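Local coordinates for isomaltodextranase (Arthrobacter globiformis, PDB 5AWO), which hydrolyses the alpha-1,6-glucosidic linkages of dextran-like polysaccharides, releasing successive isomaltose units from the non-reducing ends of the chains, at residues A[185-190]-A[234-239]; A[268-273]-A[317-322]; A[276-281]-A[293-298]; A[402-407]-A[462-467]; A[474-479]-A[518-523]. All blocks are in the same frame, centred on the assembly; numbering follows the deposited sequence. Where two conformers were deposited one is given.

Interactions 1, 2 and 3 belong to the catalytic TIM barrel, interaction 4 to the antiparallel C-terminal sandwich and interaction 5 to the carbohydrate-binding module, in that order along the chain except that interaction 3 is nested in the loop closed by interaction 2. Interactions 2 and 3 touch, their centres about 11 Å apart: Ala268 N lies 2.8 Å from Ala293 O, a probable hydrogen bond. Interactions 4 and 5 also touch, centres about 12 Å apart, strand 473-477 being the next strand after 460-466; with Trp405 against Pro477, they pack sandwich and binding module together. Interaction 1 stands alone on the barrel wall, its centre about 29 to 36 Å from the others.

Interaction 1 of 5, residues A[185-190]-A[234-239]; sequences GYVRYF and NEAAGE
Two torsions set this contact: in Val187, CG1 is anti to the backbone N (chi1 173°), and in Arg188, CG is anti to the carbonyl carbon (chi1 -66°) with the chain extended from CG to NE. The first drives the CG1 methyl onto helix 223-237, where it meets Ala236 CB at 3.7 Å and the backbone N of Ala237 at 3.5 Å. Alanine suits both positions, since a single methyl lets the helices come close: the CA atoms of Val187 and Ala236 are 6.0 Å apart. The second torsion carries the Arg188 chain alongside Ala236, CG lying 3.7 Å from its O, and places the guanidinium with one face over Ala236 CA. At its edge, in plane, sits a water that accepts from Arg188 NE at 3.1 Å and donates to Glu235 O at 3.1 Å, so the arginine grips the neighbouring helix end through solvent. Lys191 holds Ala236 O, while Glu235 turns its carboxylate to Gln184. Helix 223-237 stops at Gly238, whose positive phi suits glycine. Small apolar residues inside and a bridged charged rim outside join helix 179-192, which precedes strand 197-200, to helix 223-237, which follows it, in the outer shell of a TIM barrel.

Interaction 2 of 5, residues A[268-273]-A[317-322]; sequences ADADKG and FMRAST
One direct hydrogen bond crosses between these loops. Arg319 NH1 gives it to Asp271 O at 2.8 Å, on a lone pair in the carbonyl plane and nearly in the guanidinium plane; a bend at chi3 (66°) turns the group there. The acceptor belongs to a type II' turn from Ala270 to Gly273, braced by Asp271 OD1, which takes the N-H of Lys272 at 2.7 Å. On the other loop Arg319 O is gripped twice, by Thr322 N and Thr322 OG1, and Thr322 OG1 also bonds Gly274 N. A water donating to Lys272 O and Thr322 O adds a bridge. Packing across the loops sets Ala270 CB 3.6 Å from Phe317 O, while within its own loop Thr322 CG2 lies 3.8 Å above the guanidinium plane of Arg319 and steadies it. Gly273 must lack a side chain, because a CB would run into Thr322 OG1. An alanine in place of Arg319 would probably loosen the turn by losing its bond to Asp271 O. Both loops follow barrel strands (263-265 and 312-314) and so lie at the C-terminal, active-site rim of the TIM barrel; the side chain of Phe317 is about 8 Å from that of Asp201, probably the nucleophile.

Interaction 3 of 5, residues A[276-281]-A[293-298]; sequences DRLSGM and ANPFCG
Between strands 263-265 and 312-314 of the TIM barrel the chain forms two short helices, and here the end of the first, helix 274-279, packs on the N-cap and first turn of the second, helix 295-302. Followed outward, Met281 has its CB 4.0 Å from Ala293 CB; with CG anti to the carbonyl carbon the chain turns back over its own segment, and SD rests 3.5 Å above the guanidinium plane of Arg277, offset toward the rim. A bend at chi3 then brings CE to 3.3 Å from Ala293 O. The guanidinium is itself occupied, Arg277 NH1 bonding Asp269 O. Leu278, its CG anti to the backbone N, forks between two residues: CD1 meets Pro295 CG at 4.0 Å, the two side chains crossing at about a right angle, while CD2 meets Phe296 CE2 at 3.9 Å. Proline suits the first turn of a helix, where its missing N-H costs no bond, and Phe296 meets Phe410 of the next domain edge-to-face. Ser279 likewise turns its OG to Arg412. Asn294 is the N-cap residue, its CB 3.4 Å from Leu278 O and its side chain against the backbone of Ser279 and Gly280. A leucine here would lose a polar group at the helix start and would probably weaken that start and crowd the packing at Leu278 O. Gly280 is glycine for a steric reason, as a CB would collide with Asp276 OD1, the same oxygen that takes the N-H of Met281 at 3.2 Å from above the carboxylate plane.

Interaction 4 of 5, residues A[402-407]-A[462-467]; sequences DGSWGV and IFRVTP
Asp402 OD1 is held by two donors from one residue: Ser404 N at 3.0 Å, which closes an Asx turn, and Ser404 OG at 2.7 Å, which Asp402 OD1 receives on its syn lone pair. The serine hydroxyl, in the crowded position between backbone N and carbonyl carbon (chi1 63°), passes the link on by accepting from Arg464 NH1 at 2.9 Å, in the guanidinium plane. Bends at chi2 and chi3 fold the arginine over the neighbouring strand, CD lying 3.5 Å from Trp405 O. A water joins Arg464 NH1 to Asp402 OD2, so aspartate and arginine are coupled without direct contact, and the nearby carboxylate would probably stabilise the positive charge. Gly403 fits the turn because its backbone angles would jam a CB against the preceding carbonyl.

Beyond the turn the strands run antiparallel in the C-terminal beta-sandwich domain, as in alpha-galactosidases. Trp405 and Val465 form one hydrogen-bonded pair, with Val465 N to Trp405 O the straighter of its two bonds (169°), and Val407 and Phe463 form the next. On the face of these four side chains Val407 CG2 meets Val465 CG2 at 3.7 Å, and Trp405 CD1 touches Pro467 CD at 4.1 Å.

Strand 395-399 continues the sheet beyond 405-410, and strand 434-438 beyond 460-466. Helix 362-370 covers Ile462 and Arg464, its Asp370 forming a salt bridge to Arg464 NH2, while Trp405 meets Phe480 edge-to-face.

Interaction 5 of 5, residues A[474-479]-A[518-523]; sequences TRYPAA and FAVQVP
No hydrogen bond joins these two strands; side chains fill the gap, with the axes 8.9 Å apart at closest and the directions nearly antiparallel. The aromatic contact proper is a CH-pi interaction: Val520 CG1, anti to the carbonyl carbon, sits over one face of the Tyr476 ring, 4.2 Å from its centroid and 21° off the normal. A beta-branched valine suits the spot, offering the flat ring a methyl close to its own strand. Apolar packing continues along the strand, where Phe518 CD1 meets Tyr476 CB at 3.5 Å and Phe518 CZ meets Ala478 CB at 4.2 Å, the small alanine accommodating the ring end. Two backbone carbonyls also lie against the rings, Tyr476 O 3.4 Å from Phe518 CE1 and Ala519 O 3.5 Å from Tyr476 CE2. The tyrosine hydroxyl finds its polar partner beyond both strands, at Pro401 O, so a buried ring also ties the module to the preceding domain. Ile606 of strand 601-609 touches both aromatic side chains. Strand 474-477 pairs with 601-609 and strand 518-522 with 585-592, so the contact is interlayer packing between two sheets, as in the beta-sandwich of a CBM35 carbohydrate-binding module.

Interaction 1 of 5, residues A[185-190]-A[234-239]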
# COMPACT_ATOMS: atom_id res chain seq x y z
N GLY A 185 -21.21 9.39 -7.77
CA GLY A 185 -21.09 10.76 -8.21
C GLY A 185 -20.09 11.58 -7.39
O GLY A 185 -19.42 12.45 -7.95
N TYR A 186 -20.01 11.32 -6.08
CA TYR A 186 -19.08 12.05 -5.20
C TYR A 186 -17.63 11.71 -5.55
O TYR A 186 -16.78 12.59 -5.68
CB TYR A 186 -19.33 11.75 -3.71
CG TYR A 186 -19.22 12.96 -2.79
CD1 TYR A 186 -18.41 14.03 -3.08
CD2 TYR A 186 -19.95 12.99 -1.60
CE1 TYR A 186 -18.34 15.13 -2.26
CE2 TYR A 186 -19.89 14.08 -0.75
CZ TYR A 186 -19.11 15.17 -1.09
OH TYR A 186 -19.08 16.29 -0.29
N VAL A 187 -17.39 10.42 -5.74
CA VAL A 187 -16.08 9.92 -6.11
C VAL A 187 -15.67 10.49 -7.49
O VAL A 187 -14.58 11.02 -7.65
CB VAL A 187 -16.03 8.40 -6.04
CG1 VAL A 187 -14.73 7.87 -6.59
CG2 VAL A 187 -16.23 7.94 -4.60
N ARG A 188 -16.58 10.38 -8.46
CA ARG A 188 -16.29 10.96 -9.78
C ARG A 188 -16.17 12.47 -9.80
O ARG A 188 -15.40 13.01 -10.59
CB ARG A 188 -17.30 10.48 -10.82
CG ARG A 188 -17.22 9.00 -11.12
CD ARG A 188 -17.88 8.60 -12.43
NE ARG A 188 -17.93 7.15 -12.61
CZ ARG A 188 -18.98 6.37 -12.31
NH1 ARG A 188 -20.11 6.86 -11.83
NH2 ARG A 188 -18.90 5.06 -12.52
N TYR A 189 -16.87 13.16 -8.93
CA TYR A 189 -16.73 14.59 -8.77
C TYR A 189 -15.28 14.99 -8.51
O TYR A 189 -14.73 15.88 -9.17
CB TYR A 189 -17.65 15.06 -7.67
CG TYR A 189 -17.54 16.48 -7.18
CD1 TYR A 189 -18.11 17.54 -7.89
CD2 TYR A 189 -16.89 16.77 -5.98
CE1 TYR A 189 -18.03 18.83 -7.42
CE2 TYR A 189 -16.83 18.05 -5.49
CZ TYR A 189 -17.40 19.09 -6.21
OH TYR A 189 -17.36 20.39 -5.71
N PHE A 190 -14.63 14.31 -7.58
CA PHE A 190 -13.22 14.61 -7.33
C PHE A 190 -12.32 14.12 -8.44
O PHE A 190 -11.41 14.84 -8.87
CB PHE A 190 -12.79 14.05 -5.95
CG PHE A 190 -13.45 14.78 -4.80
CD1 PHE A 190 -13.24 16.13 -4.63
CD2 PHE A 190 -14.27 14.13 -3.89
CE1 PHE A 190 -13.84 16.80 -3.59
CE2 PHE A 190 -14.87 14.81 -2.85
CZ PHE A 190 -14.67 16.15 -2.71
N ASN A 234 -14.73 1.87 -5.30
CA ASN A 234 -13.77 1.23 -6.19
C ASN A 234 -14.18 1.42 -7.65
O ASN A 234 -13.42 1.94 -8.45
CB ASN A 234 -13.70 -0.25 -5.80
CG ASN A 234 -12.86 -1.11 -6.71
OD1 ASN A 234 -12.13 -0.64 -7.57
ND2 ASN A 234 -13.00 -2.41 -6.51
N GLU A 235 -15.41 1.03 -7.97
CA GLU A 235 -15.87 1.17 -9.34
C GLU A 235 -15.80 2.61 -9.84
O GLU A 235 -15.37 2.88 -10.97
CB GLU A 235 -17.30 0.63 -9.45
CG GLU A 235 -17.88 0.73 -10.86
CD GLU A 235 -19.28 0.16 -10.99
OE1 GLU A 235 -20.15 0.48 -10.16
OE2 GLU A 235 -19.53 -0.61 -11.95
N ALA A 236 -16.25 3.56 -9.02
CA ALA A 236 -16.25 4.95 -9.42
C ALA A 236 -14.85 5.57 -9.54
O ALA A 236 -14.63 6.47 -10.34
CB ALA A 236 -17.10 5.74 -8.45
N ALA A 237 -13.92 5.14 -8.68
CA ALA A 237 -12.55 5.64 -8.77
C ALA A 237 -11.87 5.13 -10.05
O ALA A 237 -11.04 5.81 -10.65
CB ALA A 237 -11.74 5.20 -7.55
N GLY A 238 -12.21 3.91 -10.41
CA GLY A 238 -11.59 3.29 -11.58
C GLY A 238 -10.07 3.30 -11.51
O GLY A 238 -9.50 3.16 -10.44
N GLU A 239 -9.43 3.48 -12.66
CA GLU A 239 -7.98 3.46 -12.77
C GLU A 239 -7.37 4.85 -12.69
O GLU A 239 -6.15 4.99 -12.75
CB GLU A 239 -7.57 2.81 -14.11
CG GLU A 239 -7.94 1.35 -14.15
CD GLU A 239 -7.06 0.49 -13.25
OE1 GLU A 239 -6.00 0.11 -13.72
OE2 GLU A 239 -7.49 0.11 -12.16
O HOH W 1 -15.66 5.15 -13.09

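Interaction 2 of 5, residues A[268-273]-A[317-322]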
# COMPACT_ATOMS: atom_id res chain seq x y z
N ALA A 268 -1.64 3.73 14.10
CA ALA A 268 -2.33 4.86 14.70
C ALA A 268 -1.86 6.17 14.07
O ALA A 268 -0.75 6.24 13.51
CB ALA A 268 -2.04 4.88 16.20
N ASP A 269 -2.67 7.22 14.16
CA ASP A 269 -2.34 8.50 13.55
C ASP A 269 -0.94 8.98 13.98
O ASP A 269 -0.54 8.81 15.12
CB ASP A 269 -3.32 9.59 13.97
CG ASP A 269 -4.74 9.40 13.43
OD1 ASP A 269 -5.07 8.39 12.78
OD2 ASP A 269 -5.58 10.31 13.68
N ALA A 270 -0.26 9.69 13.08
CA ALA A 270 1.04 10.26 13.43
C ALA A 270 0.97 11.16 14.67
O ALA A 270 1.93 11.21 15.45
CB ALA A 270 1.61 11.04 12.24
N ASP A 271 -0.11 11.88 14.87
CA ASP A 271 -0.33 12.66 16.10
C ASP A 271 0.85 13.61 16.28
O ASP A 271 1.28 14.25 15.30
CB ASP A 271 -0.60 11.66 17.26
CG ASP A 271 -1.18 12.29 18.54
OD1 ASP A 271 -0.36 12.75 19.36
OD2 ASP A 271 -2.41 12.24 18.78
N LYS A 272 1.38 13.71 17.50
CA LYS A 272 2.53 14.56 17.81
C LYS A 272 3.85 14.05 17.25
O LYS A 272 4.87 14.70 17.39
CB LYS A 272 2.66 14.68 19.34
CG LYS A 272 3.00 13.40 20.03
CD LYS A 272 2.80 13.47 21.53
CE LYS A 272 3.89 14.25 22.23
NZ LYS A 272 5.20 13.54 22.17
N GLY A 273 3.84 12.91 16.57
CA GLY A 273 5.01 12.47 15.84
C GLY A 273 6.05 11.92 16.79
O GLY A 273 5.77 11.38 17.88
N PHE A 317 1.84 10.00 8.12
CA PHE A 317 2.53 11.23 7.78
C PHE A 317 3.87 11.33 8.45
O PHE A 317 4.02 10.91 9.60
CB PHE A 317 1.70 12.45 8.22
CG PHE A 317 0.32 12.46 7.64
CD1 PHE A 317 0.12 12.27 6.28
CD2 PHE A 317 -0.77 12.66 8.44
CE1 PHE A 317 -1.17 12.27 5.74
CE2 PHE A 317 -2.06 12.68 7.90
CZ PHE A 317 -2.26 12.46 6.55
N MET A 318 4.84 11.82 7.68
CA MET A 318 6.18 12.11 8.19
C MET A 318 6.22 13.54 8.73
O MET A 318 5.93 14.50 8.01
CB MET A 318 7.24 11.90 7.11
CG MET A 318 7.36 10.46 6.71
SD MET A 318 8.67 10.13 5.54
CE MET A 318 7.93 10.76 4.04
N ARG A 319 6.59 13.66 10.00
CA ARG A 319 6.66 14.95 10.69
C ARG A 319 8.13 15.12 11.15
O ARG A 319 8.52 14.79 12.28
CB ARG A 319 5.67 15.01 11.84
CG ARG A 319 4.21 14.78 11.44
CD ARG A 319 3.23 15.19 12.55
NE ARG A 319 3.32 16.62 12.71
CZ ARG A 319 3.04 17.31 13.81
NH1 ARG A 319 2.48 16.76 14.88
NH2 ARG A 319 3.30 18.61 13.80
N ALA A 320 8.98 15.50 10.21
CA ALA A 320 10.44 15.42 10.46
C ALA A 320 10.88 16.20 11.68
O ALA A 320 11.73 15.74 12.46
CB ALA A 320 11.22 15.89 9.25
N SER A 321 10.32 17.38 11.87
CA SER A 321 10.70 18.29 12.97
C SER A 321 10.28 17.78 14.33
O SER A 321 10.72 18.30 15.36
CB SER A 321 10.06 19.66 12.78
OG SER A 321 8.69 19.62 13.15
N THR A 322 9.42 16.77 14.37
CA THR A 322 8.98 16.21 15.66
C THR A 322 9.93 15.19 16.27
O THR A 322 9.70 14.76 17.40
CB THR A 322 7.58 15.58 15.57
OG1 THR A 322 7.61 14.37 14.78
CG2 THR A 322 6.57 16.56 15.00
O HOH W 2 7.18 14.34 19.19

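Interaction 3 of 5, residues A[276-281]-A[293-298]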
# COMPACT_ATOMS: atom_id res chain seq x y z
N ASP A 276 8.03 7.86 19.72
CA ASP A 276 7.01 7.07 20.35
C ASP A 276 5.87 6.70 19.38
O ASP A 276 5.37 5.61 19.42
CB ASP A 276 6.47 7.73 21.63
CG ASP A 276 5.62 6.77 22.47
OD1 ASP A 276 6.08 5.65 22.78
OD2 ASP A 276 4.45 7.10 22.75
N ARG A 277 5.54 7.60 18.45
CA ARG A 277 4.53 7.29 17.46
C ARG A 277 5.08 6.39 16.34
O ARG A 277 4.32 5.57 15.80
CB ARG A 277 3.92 8.55 16.88
CG ARG A 277 2.96 9.20 17.87
CD ARG A 277 1.54 8.65 17.64
NE ARG A 277 0.75 8.82 18.81
CZ ARG A 277 -0.53 8.56 18.90
NH1 ARG A 277 -1.24 8.23 17.84
NH2 ARG A 277 -1.11 8.69 20.07
N LEU A 278 6.36 6.48 16.04
CA LEU A 278 6.96 5.63 15.02
C LEU A 278 7.18 4.20 15.47
O LEU A 278 7.07 3.27 14.65
CB LEU A 278 8.28 6.23 14.54
CG LEU A 278 8.84 5.67 13.22
CD1 LEU A 278 8.11 6.27 12.03
CD2 LEU A 278 10.34 5.89 13.11
N SER A 279 7.51 4.01 16.74
CA SER A 279 8.01 2.73 17.25
C SER A 279 7.49 2.31 18.61
O SER A 279 7.73 1.19 19.03
CB SER A 279 9.55 2.84 17.26
OG SER A 279 10.19 1.60 17.50
N GLY A 280 6.77 3.20 19.29
CA GLY A 280 6.32 2.96 20.66
C GLY A 280 4.83 2.71 20.79
O GLY A 280 4.22 2.03 19.95
N MET A 281 4.28 3.20 21.90
CA MET A 281 2.86 3.08 22.29
C MET A 281 2.51 1.71 22.82
O MET A 281 2.22 1.55 24.02
CB MET A 281 1.90 3.48 21.17
CG MET A 281 2.04 4.92 20.75
SD MET A 281 1.16 5.31 19.23
CE MET A 281 2.14 4.41 18.06
N ALA A 293 -0.32 -0.28 16.61
CA ALA A 293 -0.26 1.15 16.85
C ALA A 293 0.86 1.85 16.11
O ALA A 293 0.65 2.91 15.53
CB ALA A 293 -0.15 1.45 18.34
N ASN A 294 2.06 1.28 16.14
CA ASN A 294 3.22 1.92 15.51
C ASN A 294 3.49 1.27 14.16
O ASN A 294 3.15 0.09 13.94
CB ASN A 294 4.46 1.90 16.43
CG ASN A 294 4.98 0.50 16.70
OD1 ASN A 294 4.75 -0.08 17.80
ND2 ASN A 294 5.62 -0.07 15.75
N PRO A 295 4.06 2.04 13.22
CA PRO A 295 4.23 1.51 11.85
C PRO A 295 5.32 0.46 11.71
O PRO A 295 5.24 -0.37 10.80
CB PRO A 295 4.49 2.77 11.02
CG PRO A 295 5.06 3.76 12.02
CD PRO A 295 4.26 3.50 13.27
N PHE A 296 6.32 0.41 12.61
CA PHE A 296 7.22 -0.72 12.54
C PHE A 296 6.41 -2.01 12.64
O PHE A 296 6.60 -2.93 11.83
CB PHE A 296 8.29 -0.69 13.63
CG PHE A 296 9.51 0.10 13.28
CD1 PHE A 296 10.46 -0.45 12.41
CD2 PHE A 296 9.76 1.34 13.81
CE1 PHE A 296 11.61 0.26 12.08
CE2 PHE A 296 10.90 2.04 13.50
CZ PHE A 296 11.84 1.50 12.63
N CYS A 297 5.51 -2.09 13.61
CA CYS A 297 4.72 -3.30 13.80
C CYS A 297 3.62 -3.41 12.74
O CYS A 297 3.34 -4.53 12.27
CB CYS A 297 4.07 -3.32 15.17
SG CYS A 297 5.25 -3.54 16.53
N GLY A 298 2.98 -2.31 12.37
CA GLY A 298 1.92 -2.40 11.39
C GLY A 298 2.39 -2.78 9.99
O GLY A 298 1.74 -3.58 9.29

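Interaction 4 of 5, residues A[402-407]-A[462-467]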
# COMPACT_ATOMS: atom_id res chain seq x y z
N ASP A 402 14.00 -4.81 -12.11
CA ASP A 402 15.26 -5.15 -12.79
C ASP A 402 16.12 -6.18 -12.06
O ASP A 402 17.26 -6.49 -12.50
CB ASP A 402 16.06 -3.89 -13.14
CG ASP A 402 16.69 -3.20 -11.93
OD1 ASP A 402 16.60 -3.74 -10.81
OD2 ASP A 402 17.29 -2.14 -12.13
N GLY A 403 15.63 -6.72 -10.94
CA GLY A 403 16.32 -7.73 -10.20
C GLY A 403 17.21 -7.23 -9.05
O GLY A 403 17.67 -8.02 -8.23
N SER A 404 17.46 -5.92 -9.01
CA SER A 404 18.18 -5.33 -7.88
C SER A 404 17.27 -5.30 -6.65
O SER A 404 16.09 -5.60 -6.76
CB SER A 404 18.69 -3.94 -8.20
OG SER A 404 17.66 -3.01 -8.48
N TRP A 405 17.84 -4.92 -5.52
CA TRP A 405 17.12 -4.93 -4.25
C TRP A 405 17.33 -3.65 -3.47
O TRP A 405 18.37 -2.99 -3.56
CB TRP A 405 17.65 -6.06 -3.38
CG TRP A 405 17.38 -7.45 -3.93
CD1 TRP A 405 17.95 -8.05 -5.03
CD2 TRP A 405 16.48 -8.42 -3.37
NE1 TRP A 405 17.44 -9.32 -5.18
CE2 TRP A 405 16.54 -9.56 -4.19
CE3 TRP A 405 15.60 -8.42 -2.27
CZ2 TRP A 405 15.77 -10.70 -3.93
CZ3 TRP A 405 14.85 -9.57 -2.02
CH2 TRP A 405 14.94 -10.68 -2.84
N GLY A 406 16.33 -3.34 -2.66
CA GLY A 406 16.48 -2.41 -1.55
C GLY A 406 16.54 -3.21 -0.26
O GLY A 406 15.69 -4.07 -0.02
N VAL A 407 17.56 -2.94 0.58
CA VAL A 407 17.73 -3.62 1.85
C VAL A 407 17.84 -2.56 2.95
O VAL A 407 18.67 -1.65 2.83
CB VAL A 407 18.99 -4.53 1.85
CG1 VAL A 407 19.24 -5.15 3.21
CG2 VAL A 407 18.89 -5.57 0.73
N ILE A 462 20.24 1.98 4.71
CA ILE A 462 19.52 1.47 3.55
C ILE A 462 20.48 1.38 2.38
O ILE A 462 21.34 2.27 2.15
CB ILE A 462 18.25 2.31 3.26
CG1 ILE A 462 17.28 1.60 2.33
CG2 ILE A 462 18.58 3.70 2.77
CD1 ILE A 462 15.90 2.24 2.25
N PHE A 463 20.33 0.28 1.63
CA PHE A 463 21.29 -0.11 0.60
C PHE A 463 20.56 -0.44 -0.69
O PHE A 463 19.46 -1.01 -0.68
CB PHE A 463 22.08 -1.36 1.03
CG PHE A 463 22.80 -1.23 2.33
CD1 PHE A 463 24.12 -0.74 2.38
CD2 PHE A 463 22.18 -1.58 3.52
CE1 PHE A 463 24.78 -0.61 3.58
CE2 PHE A 463 22.84 -1.44 4.72
CZ PHE A 463 24.14 -0.98 4.74
N ARG A 464 21.20 -0.11 -1.82
CA ARG A 464 20.83 -0.73 -3.10
C ARG A 464 21.79 -1.88 -3.29
O ARG A 464 23.01 -1.68 -3.25
CB ARG A 464 20.96 0.27 -4.25
CG ARG A 464 20.74 -0.33 -5.65
CD ARG A 464 19.30 -0.63 -5.99
NE ARG A 464 18.54 0.59 -6.21
CZ ARG A 464 17.56 0.76 -7.10
NH1 ARG A 464 17.15 -0.21 -7.87
NH2 ARG A 464 16.97 1.92 -7.17
N VAL A 465 21.25 -3.09 -3.50
CA VAL A 465 22.03 -4.28 -3.76
C VAL A 465 21.74 -4.76 -5.18
O VAL A 465 20.60 -4.94 -5.59
CB VAL A 465 21.71 -5.38 -2.74
CG1 VAL A 465 22.54 -6.63 -3.03
CG2 VAL A 465 21.93 -4.88 -1.31
N THR A 466 22.82 -4.89 -5.96
CA THR A 466 22.71 -5.18 -7.38
C THR A 466 23.48 -6.47 -7.71
O THR A 466 24.71 -6.45 -7.86
CB THR A 466 23.24 -4.01 -8.23
OG1 THR A 466 22.64 -2.77 -7.81
CG2 THR A 466 22.93 -4.21 -9.71
N PRO A 467 22.76 -7.60 -7.79
CA PRO A 467 23.37 -8.86 -8.22
C PRO A 467 23.97 -8.73 -9.62
O PRO A 467 23.36 -8.09 -10.47
CB PRO A 467 22.17 -9.82 -8.26
CG PRO A 467 21.26 -9.28 -7.20
CD PRO A 467 21.37 -7.80 -7.35
O HOH W 3 15.80 -0.49 -10.44

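Interaction 5 of 5, residues A[474-479]-A[518-523]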
# COMPACT_ATOMS: atom_id res chain seq x y z
N THR A 474 18.25 -13.59 -14.05
CA THR A 474 17.72 -12.83 -12.92
C THR A 474 16.84 -13.73 -12.06
O THR A 474 15.82 -14.24 -12.56
CB THR A 474 16.89 -11.65 -13.41
OG1 THR A 474 17.61 -10.92 -14.41
CG2 THR A 474 16.55 -10.71 -12.25
N ARG A 475 17.20 -13.91 -10.79
CA ARG A 475 16.40 -14.69 -9.84
C ARG A 475 15.49 -13.79 -8.97
O ARG A 475 15.97 -12.84 -8.35
CB ARG A 475 17.28 -15.54 -8.92
CG ARG A 475 16.50 -16.38 -7.92
CD ARG A 475 17.35 -17.20 -7.00
NE ARG A 475 18.09 -18.24 -7.74
CZ ARG A 475 18.90 -19.13 -7.17
NH1 ARG A 475 19.13 -19.14 -5.85
NH2 ARG A 475 19.53 -20.02 -7.94
N TYR A 476 14.23 -14.18 -8.90
CA TYR A 476 13.20 -13.56 -8.05
C TYR A 476 12.71 -14.55 -7.01
O TYR A 476 11.91 -15.43 -7.32
CB TYR A 476 12.03 -13.10 -8.91
CG TYR A 476 12.41 -12.13 -9.97
CD1 TYR A 476 12.95 -12.57 -11.17
CD2 TYR A 476 12.30 -10.75 -9.77
CE1 TYR A 476 13.31 -11.67 -12.16
CE2 TYR A 476 12.65 -9.84 -10.75
CZ TYR A 476 13.18 -10.30 -11.94
OH TYR A 476 13.52 -9.37 -12.90
N PRO A 477 13.16 -14.42 -5.75
CA PRO A 477 12.68 -15.27 -4.67
C PRO A 477 11.19 -15.07 -4.35
O PRO A 477 10.73 -13.94 -4.23
CB PRO A 477 13.53 -14.83 -3.48
CG PRO A 477 14.78 -14.31 -4.11
CD PRO A 477 14.27 -13.57 -5.28
N ALA A 478 10.44 -16.16 -4.24
CA ALA A 478 9.00 -16.05 -4.04
C ALA A 478 8.66 -15.50 -2.66
O ALA A 478 7.62 -14.83 -2.50
CB ALA A 478 8.33 -17.42 -4.23
N ALA A 479 9.53 -15.75 -1.68
CA ALA A 479 9.27 -15.33 -0.29
C ALA A 479 9.33 -13.81 -0.12
O ALA A 479 8.88 -13.31 0.91
CB ALA A 479 10.23 -16.00 0.67
N PHE A 518 5.15 -11.41 -9.46
CA PHE A 518 6.51 -10.87 -9.61
C PHE A 518 6.46 -9.73 -10.60
O PHE A 518 5.79 -9.81 -11.64
CB PHE A 518 7.47 -11.92 -10.18
CG PHE A 518 7.59 -13.17 -9.36
CD1 PHE A 518 8.55 -13.28 -8.37
CD2 PHE A 518 6.77 -14.26 -9.63
CE1 PHE A 518 8.69 -14.44 -7.64
CE2 PHE A 518 6.89 -15.41 -8.89
CZ PHE A 518 7.85 -15.52 -7.90
N ALA A 519 7.21 -8.66 -10.33
CA ALA A 519 7.42 -7.62 -11.30
C ALA A 519 8.76 -7.84 -11.96
O ALA A 519 9.76 -8.01 -11.29
CB ALA A 519 7.40 -6.25 -10.64
N VAL A 520 8.78 -7.82 -13.28
CA VAL A 520 10.01 -8.08 -14.02
C VAL A 520 10.16 -7.00 -15.10
O VAL A 520 9.19 -6.60 -15.73
CB VAL A 520 10.02 -9.50 -14.66
CG1 VAL A 520 9.69 -10.57 -13.64
CG2 VAL A 520 9.06 -9.59 -15.82
N GLN A 521 11.39 -6.55 -15.29
CA GLN A 521 11.71 -5.53 -16.29
C GLN A 521 12.63 -6.18 -17.34
O GLN A 521 13.62 -6.82 -16.98
CB GLN A 521 12.40 -4.33 -15.62
CG GLN A 521 12.44 -3.05 -16.44
CD GLN A 521 11.22 -2.15 -16.28
OE1 GLN A 521 10.35 -2.42 -15.46
NE2 GLN A 521 11.14 -1.09 -17.08
N VAL A 522 12.25 -6.06 -18.61
CA VAL A 522 13.07 -6.55 -19.75
C VAL A 522 13.21 -5.47 -20.83
O VAL A 522 12.41 -4.55 -20.89
CB VAL A 522 12.50 -7.85 -20.40
CG1 VAL A 522 12.65 -9.04 -19.46
CG2 VAL A 522 11.06 -7.66 -20.81
N PRO A 523 14.22 -5.59 -21.71
CA PRO A 523 14.52 -4.54 -22.71
C PRO A 523 13.67 -4.41 -24.00
O PRO A 523 13.67 -3.33 -24.57
CB PRO A 523 15.99 -4.81 -23.08
CG PRO A 523 16.24 -6.23 -22.71
CD PRO A 523 15.34 -6.53 -21.54